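Local structure of porin (Rhodobacter capsulatus, 2POR) at residues Tyr91-Arg97 and Ser289-Leu295. The protein forms a homotrimeric outer-membrane pore that lets small hydrophilic solutes, up to about 0.6 kDa, diffuse passively through its channels. Residues are numbered along the deposited sequence; the frame is centred on the assembly and turned at random.
With CA (calcium ion), chain C; C8E ((hydroxyethyloxy)tri(ethyloxy)octane), chain F.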
loop_
_atom_site.group_PDB
_atom_site.type_symbol
_atom_site.label_atom_id
_atom_site.label_comp_id
_atom_site.label_asym_id
_atom_site.label_seq_id
_atom_site.Cartn_x
_atom_site.Cartn_y
_atom_site.Cartn_z
ATOM N N TYR A 91 -2.834 15.135 20.444
ATOM C CA TYR A 91 -3.353 14.848 19.118
ATOM C C TYR A 91 -2.531 13.790 18.420
ATOM O O TYR A 91 -3.064 13.144 17.534
ATOM C CB TYR A 91 -3.394 16.128 18.286
ATOM C CG TYR A 91 -2.181 16.496 17.438
ATOM C CD1 TYR A 91 -2.099 16.049 16.148
ATOM C CD2 TYR A 91 -1.170 17.291 17.941
ATOM C CE1 TYR A 91 -1.016 16.398 15.380
ATOM C CE2 TYR A 91 -0.078 17.653 17.172
ATOM C CZ TYR A 91 -0.020 17.192 15.900
ATOM O OH TYR A 91 1.049 17.498 15.115
ATOM N N THR A 92 -1.228 13.585 18.736
ATOM C CA THR A 92 -0.396 12.563 18.072
ATOM C C THR A 92 -0.377 11.270 18.891
ATOM O O THR A 92 0.220 10.303 18.445
ATOM C CB THR A 92 1.093 13.055 17.879
ATOM O OG1 THR A 92 1.593 13.312 19.184
ATOM C CG2 THR A 92 1.262 14.330 17.120
ATOM N N ASP A 93 -1.055 11.192 20.056
ATOM C CA ASP A 93 -1.044 10.101 21.032
ATOM C C ASP A 93 0.373 10.035 21.588
ATOM O O ASP A 93 1.245 9.295 21.094
ATOM C CB ASP A 93 -1.443 8.741 20.402
ATOM C CG ASP A 93 -1.524 7.574 21.368
ATOM O OD1 ASP A 93 -1.411 7.694 22.597
ATOM O OD2 ASP A 93 -1.709 6.445 20.924
ATOM N N LEU A 94 0.627 10.882 22.589
ATOM C CA LEU A 94 1.990 11.086 23.111
ATOM C C LEU A 94 2.448 9.933 23.967
ATOM O O LEU A 94 2.444 10.013 25.189
ATOM C CB LEU A 94 2.077 12.354 23.950
ATOM C CG LEU A 94 1.970 13.663 23.254
ATOM C CD1 LEU A 94 1.762 14.775 24.303
ATOM C CD2 LEU A 94 3.198 13.878 22.403
ATOM N N ASP A 95 2.862 8.840 23.348
ATOM C CA ASP A 95 3.313 7.670 24.074
ATOM C C ASP A 95 4.825 7.627 24.297
ATOM O O ASP A 95 5.384 6.677 24.827
ATOM C CB ASP A 95 2.960 6.453 23.326
ATOM C CG ASP A 95 1.497 6.100 23.381
ATOM O OD1 ASP A 95 0.813 6.384 24.347
ATOM O OD2 ASP A 95 1.008 5.508 22.433
ATOM N N ASP A 96 5.491 8.678 23.886
ATOM C CA ASP A 96 6.939 8.790 23.882
ATOM C C ASP A 96 7.579 8.567 25.255
ATOM O O ASP A 96 8.707 8.082 25.305
ATOM C CB ASP A 96 7.296 10.181 23.345
ATOM C CG ASP A 96 6.678 10.530 21.999
ATOM O OD1 ASP A 96 5.499 10.922 21.908
ATOM O OD2 ASP A 96 7.416 10.379 21.035
ATOM N N ARG A 97 6.937 8.890 26.388
ATOM C CA ARG A 97 7.503 8.723 27.722
ATOM C C ARG A 97 6.876 7.584 28.481
ATOM O O ARG A 97 7.062 7.444 29.700
ATOM C CB ARG A 97 7.344 10.046 28.491
ATOM C CG ARG A 97 8.136 11.231 27.957
ATOM C CD ARG A 97 9.649 10.985 28.092
ATOM N NE ARG A 97 10.360 12.112 27.518
ATOM C CZ ARG A 97 10.879 12.123 26.272
ATOM N NH1 ARG A 97 10.801 11.056 25.485
ATOM N NH2 ARG A 97 11.385 13.249 25.732
ATOM N N SER A 289 14.601 12.175 30.927
ATOM C CA SER A 289 13.322 12.602 30.405
ATOM C C SER A 289 12.878 14.042 30.538
ATOM O O SER A 289 12.637 14.573 31.633
ATOM C CB SER A 289 12.265 11.694 31.009
ATOM O OG SER A 289 12.596 10.359 30.616
ATOM N N ASP A 290 12.814 14.674 29.357
ATOM C CA ASP A 290 12.213 16.006 29.258
ATOM C C ASP A 290 10.772 15.694 28.814
ATOM O O ASP A 290 10.522 14.688 28.146
ATOM C CB ASP A 290 12.785 16.902 28.168
ATOM C CG ASP A 290 14.231 16.660 27.773
ATOM O OD1 ASP A 290 14.487 15.806 26.900
ATOM O OD2 ASP A 290 15.069 17.364 28.343
ATOM N N MET A 291 9.839 16.568 29.172
ATOM C CA MET A 291 8.427 16.446 28.854
ATOM C C MET A 291 8.180 16.623 27.360
ATOM O O MET A 291 8.753 17.564 26.760
ATOM C CB MET A 291 7.714 17.516 29.609
ATOM C CG MET A 291 6.205 17.529 29.546
ATOM S SD MET A 291 5.676 19.097 30.276
ATOM C CE MET A 291 6.199 20.218 29.004
ATOM N N VAL A 292 7.358 15.702 26.805
ATOM C CA VAL A 292 6.879 15.830 25.423
ATOM C C VAL A 292 5.515 16.565 25.459
ATOM O O VAL A 292 4.826 16.615 26.493
ATOM C CB VAL A 292 6.722 14.435 24.716
ATOM C CG1 VAL A 292 8.114 13.879 24.583
ATOM C CG2 VAL A 292 5.828 13.459 25.451
ATOM N N ALA A 293 5.105 17.210 24.383
ATOM C CA ALA A 293 3.858 17.958 24.343
ATOM C C ALA A 293 3.403 18.051 22.895
ATOM O O ALA A 293 4.223 17.852 21.978
ATOM C CB ALA A 293 4.058 19.381 24.850
ATOM N N ASP A 294 2.124 18.338 22.600
ATOM C CA ASP A 294 1.738 18.623 21.223
ATOM C C ASP A 294 0.494 19.493 21.191
ATOM O O ASP A 294 -0.147 19.649 22.249
ATOM C CB ASP A 294 1.496 17.324 20.471
ATOM C CG ASP A 294 0.298 16.465 20.849
ATOM O OD1 ASP A 294 -0.709 16.919 21.380
ATOM O OD2 ASP A 294 0.366 15.280 20.573
ATOM N N LEU A 295 0.164 20.024 20.026
ATOM C CA LEU A 295 -1.024 20.831 19.867
ATOM C C LEU A 295 -1.400 20.755 18.415
ATOM O O LEU A 295 -0.604 21.112 17.539
ATOM C CB LEU A 295 -0.742 22.274 20.254
ATOM C CG LEU A 295 -1.978 23.224 20.085
ATOM C CD1 LEU A 295 -3.110 22.809 21.023
ATOM C CD2 LEU A 295 -1.606 24.636 20.429
HETATM CA CA CA C . -1.290 5.419 23.103
HETATM C C1 C8E F . -2.742 20.769 28.613
HETATM C C2 C8E F . -3.065 20.799 27.105
HETATM C C3 C8E F . -2.265 21.792 26.247
HETATM C C4 C8E F . -0.817 21.424 25.901
HETATM C C5 C8E F . -0.312 22.504 24.953
HETATM C C6 C8E F . 1.178 22.435 24.679
HETATM C C7 C8E F . 1.718 23.801 24.218
HETATM C C8 C8E F . 1.629 24.080 22.710
HETATM O O9 C8E F . 1.648 25.446 22.220
HETATM C C10 C8E F . 2.893 25.987 21.713
HETATM C C11 C8E F . 3.214 26.144 20.214
HETATM O O12 C8E F . 4.310 27.023 19.896
HETATM C C13 C8E F . 5.542 26.388 19.497
HETATM C C14 C8E F . 6.334 26.809 18.234
HETATM O O15 C8E F . 5.955 26.442 16.889
HETATM C C16 C8E F . 7.001 25.741 16.195
HETATM C C17 C8E F . 6.940 25.593 14.683
HETATM O O18 C8E F . 7.985 24.901 14.004
HETATM C C19 C8E F . 8.542 25.744 12.994
HETATM C C20 C8E F . 9.906 26.379 13.246
HETATM O O21 C8E F . 10.307 27.318 12.248
HETATM O O HOH W 1 -3.655 5.107 22.949
HETATM O O HOH W 2 -1.331 3.670 21.699
#
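The loop Y91-R97 runs antiparallel to S289-L295, Y91 facing L295, L94 facing V292 and R97 facing S289, with CA atoms 6.5 to 7.5 Å apart. No backbone hydrogen bond joins the two; side chains bridge them. The D294 carboxylate takes three bonds from Y91 and T92. Y91 N meets D294 OD1 on the syn side at 2.9 Å, tilted out of the carboxylate plane. D294 OD2 accepts twice: it offers its anti lone pair to T92 OG1 at 2.7 Å, and T92 N comes from above the carboxylate plane. With CG set between the backbone N and the carbonyl carbon (chi1 68°), the D294 carboxylate points into the loop. Y91 CD2 touches D294 CG, ring and carboxylate planes 51° apart, and Y91 OH bonds S22 O. Residues 91-97 belong to the porin L3 loop, between the fifth and sixth strands, which folds into the barrel and narrows the channel. Here it is fastened to the inner side of strand 292-300, whose outer side carries L295 next to a detergent molecule. L94, centre of an inverse gamma turn, packs CD2 on V292 CG2 at 4.0 Å and CD1 over A293 CA. On the far side of this turn D93 and D95 chelate one calcium ion, each with both carboxylate oxygens; N100, D101 and two waters also belong to the site. R97 bends at chi2 (-65°). Its NE (2.7 Å) and NH2 (2.9 Å) both bond D290 O, which lies close to the guanidinium plane; NH2 also bonds N15 O weakly. V292 CG1 lies over one guanidinium face, 3.5 Å from R97 NH2. A leucine at R97 would probably leave D290 O without both its donors and V292 CG1 without the flat group it rests on. S289 OG bonds N284 OD1.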